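Local structure of putative sensory box/GGDEF family protein (Vibrio parahaemolyticus, 3LID) at residues E175-S178 with S179-N182. The protein is probably a membrane-bound diguanylate cyclase making cyclic di-GMP from two GTP, and the part described is its extracellular sensor domain of PDC fold. Residues are numbered along the deposited sequence; the frame is centred on the assembly and turned at random.
Sequences EYLS and SLLN
The short helix 174-181, which links the two sheets of this double-lobed sensor domain, is little more than two turns long, and nearly all of it lies here, with Tyr176 and Leu180 meeting one turn apart on its side. Four i to i+4 backbone bonds hold the turns: Ser179 N to Glu175 O (2.9 Å), Leu180 N to Tyr176 O, Leu181 N to Leu177 O, and Asn182 N to Ser178 O (3.0 Å). Leu180 CD2 rests obliquely against the phenol ring, 3.9 Å from Tyr176 CE2. CG anti to N in both residues (chi1 171° and 180°) brings this methyl to the ring, the side chains crossing at a slant. The tyrosine ring also meets Phe99, edge-to-face, so a large, partly polar aromatic suits this half-exposed position. Leu177 and Leu181, branched and wholly apolar, are buried against Ile33 of the long helix 9-45. On a further side, the Asn182 side chain turns back against Ser178, its ND2 3.4 Å from Ser178 CA, while its OD1 accepts a bond from Tyr30 OH. A small residue suits position 178, where the amide lies against CA and CB, and Ser178 OG turns back to the carbonyl of Ile174. Asn182, the first residue to leave helical geometry, then pairs through its backbone with Ile191. An amphipathic connecting helix laid on the long N-terminal helix between two sheet-built lobes is characteristic of double-PDC sensor domains.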
ATOM      1  N   GLU A 175      -4.583  -1.973  -1.990  1.00 16.92           N
ATOM      2  CA  GLU A 175      -5.936  -2.466  -1.784  1.00 18.62           C
ATOM      3  C   GLU A 175      -5.969  -3.787  -1.000  1.00 17.75           C
ATOM      4  O   GLU A 175      -6.788  -3.992  -0.125  1.00 17.69           O
ATOM      5  CB  GLU A 175      -6.578  -2.668  -3.157  1.00 18.98           C
ATOM      6  CG  GLU A 175      -7.983  -3.326  -3.086  1.00 25.59           C
ATOM      7  CD  GLU A 175      -8.565  -3.516  -4.494  1.00 36.81           C
ATOM      8  OE1 GLU A 175      -7.840  -4.051  -5.359  1.00 35.03           O
ATOM      9  OE2 GLU A 175      -9.716  -3.109  -4.739  1.00 35.53           O
ATOM     10  N   TYR A 176      -5.055  -4.688  -1.341  1.00 17.06           N
ATOM     11  CA  TYR A 176      -4.948  -5.938  -0.597  1.00 16.14           C
ATOM     12  C   TYR A 176      -4.594  -5.604   0.886  1.00 15.90           C
ATOM     13  O   TYR A 176      -5.238  -6.181   1.799  1.00 15.82           O
ATOM     14  CB  TYR A 176      -3.791  -6.791  -1.172  1.00 16.84           C
ATOM     15  CG  TYR A 176      -3.495  -7.961  -0.324  1.00 16.06           C
ATOM     16  CD1 TYR A 176      -4.327  -9.099  -0.378  1.00 18.84           C
ATOM     17  CD2 TYR A 176      -2.393  -7.931   0.578  1.00 17.49           C
ATOM     18  CE1 TYR A 176      -4.101 -10.183   0.464  1.00 20.44           C
ATOM     19  CE2 TYR A 176      -2.168  -9.033   1.449  1.00 17.51           C
ATOM     20  CZ  TYR A 176      -3.001 -10.113   1.357  1.00 18.22           C
ATOM     21  OH  TYR A 176      -2.730 -11.171   2.254  1.00 21.90           O
ATOM     22  N   LEU A 177      -3.556  -4.786   1.096  1.00 15.20           N
ATOM     23  CA  LEU A 177      -3.140  -4.511   2.463  1.00 16.22           C
ATOM     24  C   LEU A 177      -4.321  -3.883   3.235  1.00 17.33           C
ATOM     25  O   LEU A 177      -4.504  -4.195   4.406  1.00 17.12           O
ATOM     26  CB  LEU A 177      -1.981  -3.561   2.584  1.00 17.13           C
ATOM     27  CG  LEU A 177      -0.686  -4.263   2.153  1.00 19.38           C
ATOM     28  CD1 LEU A 177       0.455  -3.152   2.222  1.00 17.56           C
ATOM     29  CD2 LEU A 177      -0.375  -5.499   3.045  1.00 19.58           C
ATOM     30  N   SER A 178      -5.052  -2.943   2.601  1.00 16.22           N
ATOM     31  CA  SER A 178      -6.252  -2.342   3.241  1.00 18.05           C
ATOM     32  C   SER A 178      -7.269  -3.390   3.615  1.00 17.96           C
ATOM     33  O   SER A 178      -7.844  -3.332   4.718  1.00 18.35           O
ATOM     34  CB  SER A 178      -6.904  -1.300   2.281  1.00 17.09           C
ATOM     35  OG  SER A 178      -5.920  -0.301   2.129  1.00 26.64           O
ATOM     36  N   SER A 179      -7.533  -4.320   2.707  1.00 19.19           N
ATOM     37  CA  SER A 179      -8.493  -5.378   2.936  1.00 20.14           C
ATOM     38  C   SER A 179      -8.024  -6.255   4.099  1.00 20.53           C
ATOM     39  O   SER A 179      -8.818  -6.698   4.904  1.00 20.99           O
ATOM     40  CB  SER A 179      -8.645  -6.240   1.661  1.00 21.61           C
ATOM     41  OG  SER A 179      -9.472  -7.397   1.914  1.00 28.88           O
ATOM     42  N   LEU A 180      -6.721  -6.438   4.228  1.00 16.25           N
ATOM     43  CA  LEU A 180      -6.154  -7.337   5.253  1.00 16.96           C
ATOM     44  C   LEU A 180      -6.164  -6.650   6.621  1.00 19.13           C
ATOM     45  O   LEU A 180      -6.440  -7.315   7.643  1.00 20.94           O
ATOM     46  CB  LEU A 180      -4.677  -7.687   4.860  1.00 16.33           C
ATOM     47  CG  LEU A 180      -3.872  -8.601   5.761  1.00 19.12           C
ATOM     48  CD1 LEU A 180      -4.462 -10.033   5.645  1.00 26.91           C
ATOM     49  CD2 LEU A 180      -2.398  -8.552   5.362  1.00 21.80           C
ATOM     50  N   LEU A 181      -5.852  -5.362   6.675  1.00 15.72           N
ATOM     51  CA  LEU A 181      -5.431  -4.749   7.920  1.00 18.00           C
ATOM     52  C   LEU A 181      -6.462  -3.769   8.505  1.00 18.65           C
ATOM     53  O   LEU A 181      -6.371  -3.430   9.704  1.00 19.25           O
ATOM     54  CB  LEU A 181      -4.097  -4.028   7.812  1.00 18.64           C
ATOM     55  CG  LEU A 181      -2.955  -4.966   7.394  1.00 19.37           C
ATOM     56  CD1 LEU A 181      -1.683  -4.136   7.276  1.00 21.71           C
ATOM     57  CD2 LEU A 181      -2.867  -6.048   8.386  1.00 20.74           C
ATOM     58  N   ASN A 182      -7.306  -3.210   7.667  1.00 18.34           N
ATOM     59  CA  ASN A 182      -7.980  -1.950   8.092  1.00 19.18           C
ATOM     60  C   ASN A 182      -9.359  -2.163   8.739  1.00 20.95           C
ATOM     61  O   ASN A 182     -10.037  -1.163   9.034  1.00 24.23           O
ATOM     62  CB  ASN A 182      -8.161  -0.971   6.965  1.00 18.46           C
ATOM     63  CG  ASN A 182      -6.862  -0.442   6.455  1.00 21.65           C
ATOM     64  OD1 ASN A 182      -5.795  -0.727   7.025  1.00 20.28           O
ATOM     65  ND2 ASN A 182      -6.922   0.244   5.282  1.00 26.70           N
TER